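Local coordinates for protein 6-O-methylguanine DNA methyltransferase (PDB 2B6C) that is of unproven function but, as an AlkD-like member of the DNA alkylation repair family, probably acts on alkylated DNA, at residues Q100-D105 against N137-R142; Y63-E68 against K95-Q100; T127-F132 against R142-L147. All coordinates share one frame; numbering follows the deposited sequence. Where two conformers were deposited one is given.

Overall arrangement
The three contacts lie in one all-helical, HEAT-like fold; contact 2 comes first along the chain, and the segments of contacts 1 and 3 alternate. Contact 3 is the core one: its touching residues are all buried, and two helix segments meet through apolar side chains without a hydrogen bond between them. Contacts 1 and 2 are partly buried and bring loop residues against helices. Contact 2 combines a tyrosine pair with hydrogen bonds, while contact 1 is mainly packing around a tryptophan ring. Contacts 1 and 3 both use helix 138-146 and share Arg142; contacts 1 and 2 share Gln100 and bind the same sulfate. Val98 links contact 2 to contact 3 by touching Phe132 and Val143.

Contact 1 of 3, residues Q100-D105 against N137-R142; sequences QKAWWD and NFWNRR. With SO4 (sulfate ion), chain I.
Trp139 has its CG anti to the carbonyl carbon (chi1 -68°), on the side facing Ala102, and chi2 turns the indole face to it. In this AlkD-like, HEAT-like helical fold, the contact joins the first turn of helix 138-146 to the loop leading into helix 104-120. Ala102 CB lies 3.5 Å from Trp139 CD1 and makes a CH-pi contact with the five-membered ring, 23° off its normal. The loop backbone continues over that same face, where Trp103 C is 3.7 Å from Trp139 CH2. Phe138 CE1 sits over the centre of the opposite face, leaving the indole held from both sides. The six-membered rings of Trp103 and Trp139 meet obliquely, their centroids 5.9 Å apart and their planes at 58°. Beyond them, Trp104 CB rests over one face of the Arg142 guanidinium, 4.1 Å from Arg142 NH1; Arg142 NE also makes a salt bridge to Asp108 OD1. A water donates to Ala102 O and weakly accepts from Trp139 NE1. Asn137 is the N-cap of helix 138-146: its OD1 accepts from Trp139 N at 2.9 Å, the donor in the carbonyl plane. A sulfate, probably from the crystallisation liquor, also lies at this helix start, with Asn137 N donating to its O4 over 2.9 Å.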
loop_
_atom_site.group_PDB
_atom_site.type_symbol
_atom_site.label_atom_id
_atom_site.label_comp_id
_atom_site.label_asym_id
_atom_site.label_seq_id
_atom_site.Cartn_x
_atom_site.Cartn_y
_atom_site.Cartn_z
ATOM N N GLN B 100 -8.341 4.824 -25.607
ATOM C CA GLN B 100 -7.063 4.880 -26.336
ATOM C C GLN B 100 -6.306 3.549 -26.354
ATOM O O GLN B 100 -6.102 2.922 -25.291
ATOM C CB GLN B 100 -6.120 5.954 -25.798
ATOM C CG GLN B 100 -6.650 7.365 -25.694
ATOM C CD GLN B 100 -5.567 8.279 -25.084
ATOM O OE1 GLN B 100 -4.404 8.246 -25.501
ATOM N NE2 GLN B 100 -5.938 9.070 -24.097
ATOM N N LYS B 101 -5.884 3.131 -27.563
ATOM C CA LYS B 101 -5.182 1.871 -27.786
ATOM C C LYS B 101 -5.965 0.713 -27.094
ATOM O O LYS B 101 -5.386 -0.118 -26.401
ATOM C CB LYS B 101 -3.729 1.939 -27.271
ATOM C CG LYS B 101 -2.991 3.218 -27.658
ATOM C CD LYS B 101 -1.518 3.105 -27.323
ATOM C CE LYS B 101 -0.639 4.097 -28.061
ATOM N NZ LYS B 101 0.774 3.642 -27.943
ATOM N N ALA B 102 -7.270 0.703 -27.293
ATOM C CA ALA B 102 -8.175 -0.132 -26.530
ATOM C C ALA B 102 -8.349 -1.519 -27.104
ATOM O O ALA B 102 -8.620 -1.687 -28.318
ATOM C CB ALA B 102 -9.546 0.540 -26.411
ATOM N N TRP B 103 -8.229 -2.501 -26.210
ATOM C CA TRP B 103 -8.581 -3.884 -26.514
ATOM C C TRP B 103 -8.828 -4.491 -25.131
ATOM O O TRP B 103 -8.619 -3.802 -24.139
ATOM C CB TRP B 103 -7.428 -4.586 -27.251
ATOM C CG TRP B 103 -7.769 -5.928 -27.854
ATOM C CD1 TRP B 103 -7.178 -7.128 -27.577
ATOM C CD2 TRP B 103 -8.766 -6.189 -28.864
ATOM N NE1 TRP B 103 -7.744 -8.126 -28.355
ATOM C CE2 TRP B 103 -8.701 -7.569 -29.167
ATOM C CE3 TRP B 103 -9.678 -5.379 -29.567
ATOM C CZ2 TRP B 103 -9.532 -8.167 -30.115
ATOM C CZ3 TRP B 103 -10.507 -5.986 -30.531
ATOM C CH2 TRP B 103 -10.428 -7.364 -30.775
ATOM N N TRP B 104 -9.234 -5.755 -25.023
ATOM C CA TRP B 104 -9.652 -6.236 -23.688
ATOM C C TRP B 104 -8.483 -6.216 -22.682
ATOM O O TRP B 104 -8.683 -6.080 -21.482
ATOM C CB TRP B 104 -10.295 -7.633 -23.784
ATOM C CG TRP B 104 -9.330 -8.705 -24.281
ATOM C CD1 TRP B 104 -9.219 -9.188 -25.570
ATOM C CD2 TRP B 104 -8.349 -9.402 -23.507
ATOM N NE1 TRP B 104 -8.229 -10.142 -25.635
ATOM C CE2 TRP B 104 -7.677 -10.296 -24.392
ATOM C CE3 TRP B 104 -7.985 -9.394 -22.140
ATOM C CZ2 TRP B 104 -6.663 -11.151 -23.962
ATOM C CZ3 TRP B 104 -6.946 -10.226 -21.720
ATOM C CH2 TRP B 104 -6.304 -11.101 -22.631
ATOM N N ASP B 105 -7.253 -6.342 -23.179
ATOM C CA ASP B 105 -6.089 -6.414 -22.319
ATOM C C ASP B 105 -5.830 -5.085 -21.570
ATOM O O ASP B 105 -5.632 -5.097 -20.342
ATOM C CB ASP B 105 -4.853 -6.930 -23.087
ATOM C CG ASP B 105 -4.455 -6.049 -24.274
ATOM O OD1 ASP B 105 -5.323 -5.395 -24.877
ATOM O OD2 ASP B 105 -3.242 -6.008 -24.625
ATOM N N ASN B 137 -18.600 4.699 -26.308
ATOM C CA ASN B 137 -17.588 3.697 -26.637
ATOM C C ASN B 137 -17.819 2.450 -25.769
ATOM O O ASN B 137 -17.883 2.561 -24.547
ATOM C CB ASN B 137 -16.193 4.316 -26.463
ATOM C CG ASN B 137 -15.067 3.392 -26.874
ATOM O OD1 ASN B 137 -15.024 2.232 -26.493
ATOM N ND2 ASN B 137 -14.127 3.919 -27.608
ATOM N N PHE B 138 -18.023 1.286 -26.394
ATOM C CA PHE B 138 -18.399 0.087 -25.634
ATOM C C PHE B 138 -17.309 -0.333 -24.658
ATOM O O PHE B 138 -17.617 -0.975 -23.637
ATOM C CB PHE B 138 -18.854 -1.113 -26.525
ATOM C CG PHE B 138 -17.724 -1.818 -27.248
ATOM C CD1 PHE B 138 -16.870 -2.689 -26.568
ATOM C CD2 PHE B 138 -17.515 -1.610 -28.612
ATOM C CE1 PHE B 138 -15.834 -3.352 -27.236
ATOM C CE2 PHE B 138 -16.472 -2.256 -29.282
ATOM C CZ PHE B 138 -15.628 -3.150 -28.572
ATOM N N TRP B 139 -16.048 0.013 -24.955
ATOM C CA TRP B 139 -14.951 -0.265 -24.012
ATOM C C TRP B 139 -15.168 0.454 -22.683
ATOM O O TRP B 139 -14.950 -0.148 -21.618
ATOM C CB TRP B 139 -13.581 0.105 -24.583
ATOM C CG TRP B 139 -13.163 -0.748 -25.708
ATOM C CD1 TRP B 139 -12.922 -0.339 -27.019
ATOM C CD2 TRP B 139 -12.929 -2.157 -25.680
ATOM N NE1 TRP B 139 -12.571 -1.408 -27.781
ATOM C CE2 TRP B 139 -12.557 -2.542 -27.000
ATOM C CE3 TRP B 139 -12.988 -3.138 -24.677
ATOM C CZ2 TRP B 139 -12.252 -3.880 -27.339
ATOM C CZ3 TRP B 139 -12.690 -4.481 -25.029
ATOM C CH2 TRP B 139 -12.321 -4.830 -26.339
ATOM N N ASN B 140 -15.621 1.727 -22.728
ATOM C CA ASN B 140 -15.993 2.418 -21.495
ATOM C C ASN B 140 -17.130 1.709 -20.731
ATOM O O ASN B 140 -17.100 1.649 -19.511
ATOM C CB ASN B 140 -16.368 3.884 -21.722
ATOM C CG ASN B 140 -15.166 4.773 -21.953
ATOM O OD1 ASN B 140 -14.116 4.601 -21.330
ATOM N ND2 ASN B 140 -15.309 5.745 -22.864
ATOM N N ARG B 141 -18.148 1.224 -21.445
ATOM C CA ARG B 141 -19.275 0.510 -20.813
ATOM C C ARG B 141 -18.872 -0.853 -20.262
ATOM O O ARG B 141 -19.439 -1.309 -19.261
ATOM C CB ARG B 141 -20.421 0.366 -21.796
ATOM C CG ARG B 141 -20.877 1.738 -22.307
ATOM C CD ARG B 141 -22.334 1.653 -22.807
ATOM N NE ARG B 141 -22.567 0.565 -23.746
ATOM C CZ ARG B 141 -22.234 0.587 -25.041
ATOM N NH1 ARG B 141 -21.603 1.646 -25.577
ATOM N NH2 ARG B 141 -22.531 -0.455 -25.798
ATOM N N ARG B 142 -17.872 -1.484 -20.893
ATOM C CA ARG B 142 -17.224 -2.628 -20.293
ATOM C C ARG B 142 -16.674 -2.330 -18.857
ATOM O O ARG B 142 -16.801 -3.169 -17.943
ATOM C CB ARG B 142 -16.146 -3.205 -21.223
ATOM C CG ARG B 142 -15.456 -4.470 -20.648
ATOM C CD ARG B 142 -14.672 -5.215 -21.740
ATOM N NE ARG B 142 -13.785 -6.249 -21.227
ATOM C CZ ARG B 142 -13.969 -7.562 -21.424
ATOM N NH1 ARG B 142 -13.082 -8.432 -20.946
ATOM N NH2 ARG B 142 -15.032 -8.021 -22.110
HETATM S S SO4 I . -17.752 8.234 -24.222
HETATM O O1 SO4 I . -16.832 9.174 -24.863
HETATM O O2 SO4 I . -19.155 8.673 -24.380
HETATM O O3 SO4 I . -17.488 8.247 -22.771
HETATM O O4 SO4 I . -17.551 6.890 -24.800
HETATM O O HOH W 1 -10.204 -0.817 -30.285
#

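Contact 2 of 3, residues Y63-E68 against K95-Q100; sequences YYQKTE and KAYVPQ. With SO4 (sulfate ion), chain I.
Tyr64 and Gln65, in the 63-68 segment that helix 53-65 runs into, meet Tyr97 and Gln100 on the connection between helices 88-94 and 104-120, a helix-to-loop contact in a HEAT-like helical fold. The aromatic part is an edge-to-face (T-shaped) pair: the edge of Tyr97 points at the face of Tyr64, with centroids 4.9 Å apart and planes at 59°. Tyr97 CD1 does the touching, lying off-centre toward the rim and 3.7 Å from Tyr64 CD2. The far end of Tyr97 is fixed separately, through OH to Glu61.

Gln100 CB adds a contact 3.9 Å from Tyr64 CE2. The hydrogen bonds gather on Gln100. Tyr64 OH donates to Gln100 O at 2.6 Å, reaching it from a position tilted out of the carbonyl plane, and the same hydroxyl is also bonded to Trp110 NE1. In Gln65 the chain bends at chi2 (-53°), turning CD back, and NE2 donates to Gln100 OE1 at 3.2 Å. That bond is nearly straight (164°), and the two amide groups are almost coplanar. Gln100 NE2 donates in turn to Ala96 O at 2.9 Å, from above that carbonyl's plane, tying the extended side chain to the 3-10 segment 95-97 just before it. Gln100 OE1 takes a second donor, a water 2.7 Å away that also donates to Gln65 OE1.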
loop_
_atom_site.group_PDB
_atom_site.type_symbol
_atom_site.label_atom_id
_atom_site.label_comp_id
_atom_site.label_asym_id
_atom_site.label_seq_id
_atom_site.Cartn_x
_atom_site.Cartn_y
_atom_site.Cartn_z
ATOM N N TYR B 63 4.870 6.601 -21.250
ATOM C CA TYR B 63 4.834 5.137 -21.464
ATOM C C TYR B 63 3.624 4.697 -22.307
ATOM O O TYR B 63 3.727 3.787 -23.135
ATOM C CB TYR B 63 4.877 4.368 -20.139
ATOM C CG TYR B 63 6.273 4.308 -19.538
ATOM C CD1 TYR B 63 7.226 3.423 -20.033
ATOM C CD2 TYR B 63 6.632 5.135 -18.481
ATOM C CE1 TYR B 63 8.512 3.390 -19.513
ATOM C CE2 TYR B 63 7.890 5.118 -17.953
ATOM C CZ TYR B 63 8.841 4.239 -18.468
ATOM O OH TYR B 63 10.107 4.206 -17.933
ATOM N N TYR B 64 2.474 5.344 -22.107
ATOM C CA TYR B 64 1.269 4.947 -22.830
ATOM C C TYR B 64 1.431 5.234 -24.312
ATOM O O TYR B 64 0.948 4.496 -25.154
ATOM C CB TYR B 64 0.024 5.658 -22.278
ATOM C CG TYR B 64 -1.242 4.848 -22.498
ATOM C CD1 TYR B 64 -1.581 3.820 -21.620
ATOM C CD2 TYR B 64 -2.063 5.071 -23.610
ATOM C CE1 TYR B 64 -2.717 3.066 -21.822
ATOM C CE2 TYR B 64 -3.236 4.298 -23.836
ATOM C CZ TYR B 64 -3.553 3.314 -22.928
ATOM O OH TYR B 64 -4.682 2.523 -23.104
ATOM N N GLN B 65 2.177 6.285 -24.639
ATOM C CA GLN B 65 2.316 6.660 -26.035
ATOM C C GLN B 65 3.504 5.965 -26.751
ATOM O O GLN B 65 3.660 6.114 -27.955
ATOM C CB GLN B 65 2.327 8.191 -26.183
ATOM C CG GLN B 65 1.112 8.938 -25.505
ATOM C CD GLN B 65 -0.311 8.419 -25.915
ATOM O OE1 GLN B 65 -0.516 7.875 -27.018
ATOM N NE2 GLN B 65 -1.302 8.622 -25.018
ATOM N N LYS B 66 4.303 5.172 -26.029
ATOM C CA LYS B 66 5.340 4.364 -26.664
ATOM C C LYS B 66 4.686 3.285 -27.546
ATOM O O LYS B 66 3.543 2.909 -27.320
ATOM C CB LYS B 66 6.286 3.752 -25.607
ATOM C CG LYS B 66 7.239 4.780 -24.979
ATOM C CD LYS B 66 8.169 4.260 -23.858
ATOM C CE LYS B 66 9.350 3.418 -24.398
ATOM N NZ LYS B 66 10.333 4.119 -25.356
ATOM N N THR B 67 5.445 2.766 -28.515
ATOM C CA THR B 67 4.917 1.911 -29.553
ATOM C C THR B 67 4.471 0.553 -29.087
ATOM O O THR B 67 3.359 0.121 -29.390
ATOM C CB THR B 67 5.962 1.748 -30.686
ATOM O OG1 THR B 67 6.090 3.005 -31.336
ATOM C CG2 THR B 67 5.498 0.692 -31.724
ATOM N N GLU B 68 5.360 -0.131 -28.378
ATOM C CA GLU B 68 5.112 -1.498 -27.992
ATOM C C GLU B 68 4.068 -1.579 -26.893
ATOM O O GLU B 68 4.036 -0.737 -25.966
ATOM C CB GLU B 68 6.422 -2.155 -27.585
ATOM C CG GLU B 68 7.451 -2.099 -28.674
ATOM C CD GLU B 68 8.275 -0.769 -28.788
ATOM O OE1 GLU B 68 8.010 0.305 -28.173
ATOM O OE2 GLU B 68 9.211 -0.817 -29.582
ATOM N N LYS B 95 -9.957 8.513 -17.256
ATOM C CA LYS B 95 -10.963 7.920 -18.141
ATOM C C LYS B 95 -10.624 8.170 -19.619
ATOM O O LYS B 95 -10.947 7.342 -20.469
ATOM C CB LYS B 95 -12.408 8.377 -17.790
ATOM C CG LYS B 95 -13.415 8.113 -18.946
ATOM C CD LYS B 95 -14.880 8.149 -18.558
ATOM C CE LYS B 95 -15.770 7.960 -19.808
ATOM N NZ LYS B 95 -15.556 9.083 -20.784
ATOM N N ALA B 96 -9.939 9.285 -19.910
ATOM C CA ALA B 96 -9.485 9.581 -21.261
ATOM C C ALA B 96 -8.636 8.461 -21.887
ATOM O O ALA B 96 -8.576 8.352 -23.112
ATOM C CB ALA B 96 -8.743 10.964 -21.345
ATOM N N TYR B 97 -7.978 7.647 -21.067
ATOM C CA TYR B 97 -7.125 6.566 -21.570
ATOM C C TYR B 97 -7.885 5.299 -21.963
ATOM O O TYR B 97 -7.395 4.520 -22.778
ATOM C CB TYR B 97 -6.075 6.151 -20.545
ATOM C CG TYR B 97 -4.927 7.104 -20.349
ATOM C CD1 TYR B 97 -3.918 7.215 -21.296
ATOM C CD2 TYR B 97 -4.834 7.874 -19.180
ATOM C CE1 TYR B 97 -2.836 8.093 -21.102
ATOM C CE2 TYR B 97 -3.766 8.759 -18.971
ATOM C CZ TYR B 97 -2.770 8.864 -19.936
ATOM O OH TYR B 97 -1.696 9.736 -19.730
ATOM N N VAL B 98 -9.066 5.079 -21.403
ATOM C CA VAL B 98 -9.766 3.810 -21.596
ATOM C C VAL B 98 -10.033 3.458 -23.096
ATOM O O VAL B 98 -9.677 2.374 -23.534
ATOM C CB VAL B 98 -11.033 3.712 -20.687
ATOM C CG1 VAL B 98 -11.872 2.478 -21.065
ATOM C CG2 VAL B 98 -10.623 3.675 -19.204
ATOM N N PRO B 99 -10.584 4.410 -23.889
ATOM C CA PRO B 99 -10.740 4.205 -25.322
ATOM C C PRO B 99 -9.435 4.287 -26.166
ATOM O O PRO B 99 -9.452 3.851 -27.337
ATOM C CB PRO B 99 -11.685 5.353 -25.765
ATOM C CG PRO B 99 -11.923 6.203 -24.620
ATOM C CD PRO B 99 -11.109 5.722 -23.448
ATOM N N GLN B 100 -8.341 4.824 -25.607
ATOM C CA GLN B 100 -7.063 4.880 -26.336
ATOM C C GLN B 100 -6.306 3.549 -26.354
ATOM O O GLN B 100 -6.102 2.922 -25.291
ATOM C CB GLN B 100 -6.120 5.954 -25.798
ATOM C CG GLN B 100 -6.650 7.365 -25.694
ATOM C CD GLN B 100 -5.567 8.279 -25.084
ATOM O OE1 GLN B 100 -4.404 8.246 -25.501
ATOM N NE2 GLN B 100 -5.938 9.070 -24.097
HETATM S S SO4 I . -17.752 8.234 -24.222
HETATM O O1 SO4 I . -16.832 9.174 -24.863
HETATM O O2 SO4 I . -19.155 8.673 -24.380
HETATM O O3 SO4 I . -17.488 8.247 -22.771
HETATM O O4 SO4 I . -17.551 6.890 -24.800
HETATM O O HOH W 2 -3.337 6.942 -27.617
#

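Contact 3 of 3, residues T127-F132 against R142-L147; sequences TIFALF and RVALNL
Two neighbouring helices of the HEAT-like framework pack antiparallel here, with Phe132 and Ala144 the pair whose CA atoms are nearest. The axes of helix segments 127-132 and 142-146 come within 8.5 Å, and their directions differ by 147°. Phe132 CA and Ala144 CA are only 5.2 Å apart, a spacing the small alanine allows. Phe132 CB touches Ala144 CB at 3.8 Å. Val143 CG1 sits squarely over the ring of Phe132, 3.6 Å from its centroid and 5° off the normal, a CH-pi contact that reaches all six ring carbons nearly evenly. Ile128 CG2 lies at the edge of that ring, in its plane, and Phe114 of helix 104-120 meets the same ring edge-to-face.

Phe129 works differently. Its CG is anti to the backbone N (chi1 -179°), beside the carbonyl carbon, and from there the ring reaches the second helix with an edge, CE2 lying 3.4 Å from Ala144 O. One methyl of Leu147, CD2, closes the other end of the interface: it lies 3.6 Å from Phe129 N and 4.1 Å from Ile128 CG2, and the Leu147 and Ile128 side chains cross at about a right angle. No hydrogen bond joins the two segments, and every residue that touches is buried. Leu88 and Val91 of helix 88-94 pack on Ile128, and Ala163 of helix 157-166 on Phe129. Such apolar packing of successive antiparallel helices is characteristic of the HEAT-like superhelix of AlkD-type proteins.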
loop_
_atom_site.group_PDB
_atom_site.type_symbol
_atom_site.label_atom_id
_atom_site.label_comp_id
_atom_site.label_asym_id
_atom_site.label_seq_id
_atom_site.Cartn_x
_atom_site.Cartn_y
_atom_site.Cartn_z
ATOM N N THR B 127 -20.130 7.903 -8.419
ATOM C CA THR B 127 -19.490 8.916 -9.245
ATOM C C THR B 127 -18.621 8.301 -10.353
ATOM O O THR B 127 -18.710 8.706 -11.511
ATOM C CB THR B 127 -18.634 9.853 -8.365
ATOM O OG1 THR B 127 -19.458 10.387 -7.309
ATOM C CG2 THR B 127 -18.083 11.005 -9.170
ATOM N N ILE B 128 -17.791 7.321 -9.999
ATOM C CA ILE B 128 -16.960 6.636 -10.976
ATOM C C ILE B 128 -17.804 5.786 -11.933
ATOM O O ILE B 128 -17.624 5.836 -13.140
ATOM C CB ILE B 128 -15.858 5.789 -10.325
ATOM C CG1 ILE B 128 -14.960 6.671 -9.420
ATOM C CG2 ILE B 128 -15.038 5.050 -11.425
ATOM C CD1 ILE B 128 -14.455 8.020 -10.054
ATOM N N PHE B 129 -18.735 5.017 -11.389
ATOM C CA PHE B 129 -19.701 4.335 -12.230
ATOM C C PHE B 129 -20.363 5.259 -13.284
ATOM O O PHE B 129 -20.433 4.888 -14.439
ATOM C CB PHE B 129 -20.727 3.577 -11.389
ATOM C CG PHE B 129 -21.760 2.826 -12.219
ATOM C CD1 PHE B 129 -22.936 3.460 -12.624
ATOM C CD2 PHE B 129 -21.534 1.512 -12.596
ATOM C CE1 PHE B 129 -23.877 2.780 -13.405
ATOM C CE2 PHE B 129 -22.475 0.801 -13.364
ATOM C CZ PHE B 129 -23.653 1.449 -13.778
ATOM N N ALA B 130 -20.833 6.444 -12.889
ATOM C CA ALA B 130 -21.518 7.348 -13.819
ATOM C C ALA B 130 -20.617 7.898 -14.936
ATOM O O ALA B 130 -21.136 8.299 -15.987
ATOM C CB ALA B 130 -22.231 8.500 -13.065
ATOM N N LEU B 131 -19.295 7.924 -14.713
ATOM C CA LEU B 131 -18.327 8.302 -15.751
ATOM C C LEU B 131 -18.456 7.381 -16.962
ATOM O O LEU B 131 -18.362 7.809 -18.112
ATOM C CB LEU B 131 -16.877 8.156 -15.245
ATOM C CG LEU B 131 -16.239 9.156 -14.303
ATOM C CD1 LEU B 131 -14.780 8.713 -14.018
ATOM C CD2 LEU B 131 -16.331 10.584 -14.888
ATOM N N PHE B 132 -18.641 6.102 -16.686
ATOM C CA PHE B 132 -18.591 5.070 -17.712
ATOM C C PHE B 132 -19.989 4.607 -18.154
ATOM O O PHE B 132 -20.147 4.100 -19.259
ATOM C CB PHE B 132 -17.755 3.882 -17.182
ATOM C CG PHE B 132 -16.316 4.231 -16.926
ATOM C CD1 PHE B 132 -15.397 4.296 -17.983
ATOM C CD2 PHE B 132 -15.875 4.512 -15.624
ATOM C CE1 PHE B 132 -14.028 4.648 -17.754
ATOM C CE2 PHE B 132 -14.524 4.847 -15.373
ATOM C CZ PHE B 132 -13.596 4.913 -16.432
ATOM N N ARG B 142 -17.872 -1.484 -20.893
ATOM C CA ARG B 142 -17.224 -2.628 -20.293
ATOM C C ARG B 142 -16.674 -2.330 -18.857
ATOM O O ARG B 142 -16.801 -3.169 -17.943
ATOM C CB ARG B 142 -16.146 -3.205 -21.223
ATOM C CG ARG B 142 -15.456 -4.470 -20.648
ATOM C CD ARG B 142 -14.672 -5.215 -21.740
ATOM N NE ARG B 142 -13.785 -6.249 -21.227
ATOM C CZ ARG B 142 -13.969 -7.562 -21.424
ATOM N NH1 ARG B 142 -13.082 -8.432 -20.946
ATOM N NH2 ARG B 142 -15.032 -8.021 -22.110
ATOM N N VAL B 143 -16.047 -1.167 -18.681
ATOM C CA VAL B 143 -15.589 -0.732 -17.369
ATOM C C VAL B 143 -16.772 -0.553 -16.395
ATOM O O VAL B 143 -16.656 -1.001 -15.259
ATOM C CB VAL B 143 -14.682 0.564 -17.427
ATOM C CG1 VAL B 143 -14.300 1.110 -15.953
ATOM C CG2 VAL B 143 -13.395 0.278 -18.206
ATOM N N ALA B 144 -17.883 0.076 -16.844
ATOM C CA ALA B 144 -19.090 0.225 -16.013
ATOM C C ALA B 144 -19.626 -1.137 -15.547
ATOM O O ALA B 144 -19.968 -1.320 -14.356
ATOM C CB ALA B 144 -20.195 1.031 -16.750
ATOM N N LEU B 145 -19.631 -2.093 -16.471
ATOM C CA LEU B 145 -20.133 -3.434 -16.204
ATOM C C LEU B 145 -19.247 -4.235 -15.260
ATOM O O LEU B 145 -19.736 -5.040 -14.475
ATOM C CB LEU B 145 -20.349 -4.208 -17.517
ATOM C CG LEU B 145 -21.582 -3.855 -18.337
ATOM C CD1 LEU B 145 -21.424 -4.372 -19.780
ATOM C CD2 LEU B 145 -22.879 -4.456 -17.686
ATOM N N ASN B 146 -17.949 -4.000 -15.325
ATOM C CA ASN B 146 -16.998 -4.763 -14.558
ATOM C C ASN B 146 -16.337 -3.958 -13.443
ATOM O O ASN B 146 -15.413 -4.441 -12.806
ATOM C CB ASN B 146 -15.963 -5.402 -15.512
ATOM C CG ASN B 146 -16.572 -6.514 -16.382
ATOM O OD1 ASN B 146 -17.706 -6.997 -16.135
ATOM N ND2 ASN B 146 -15.817 -6.945 -17.383
ATOM N N LEU B 147 -16.808 -2.735 -13.190
ATOM C CA LEU B 147 -16.223 -1.894 -12.136
ATOM C C LEU B 147 -16.210 -2.606 -10.783
ATOM O O LEU B 147 -15.276 -2.439 -9.987
ATOM C CB LEU B 147 -16.978 -0.559 -12.017
ATOM C CG LEU B 147 -16.439 0.490 -11.028
ATOM C CD1 LEU B 147 -14.968 0.849 -11.334
ATOM C CD2 LEU B 147 -17.332 1.723 -11.025
#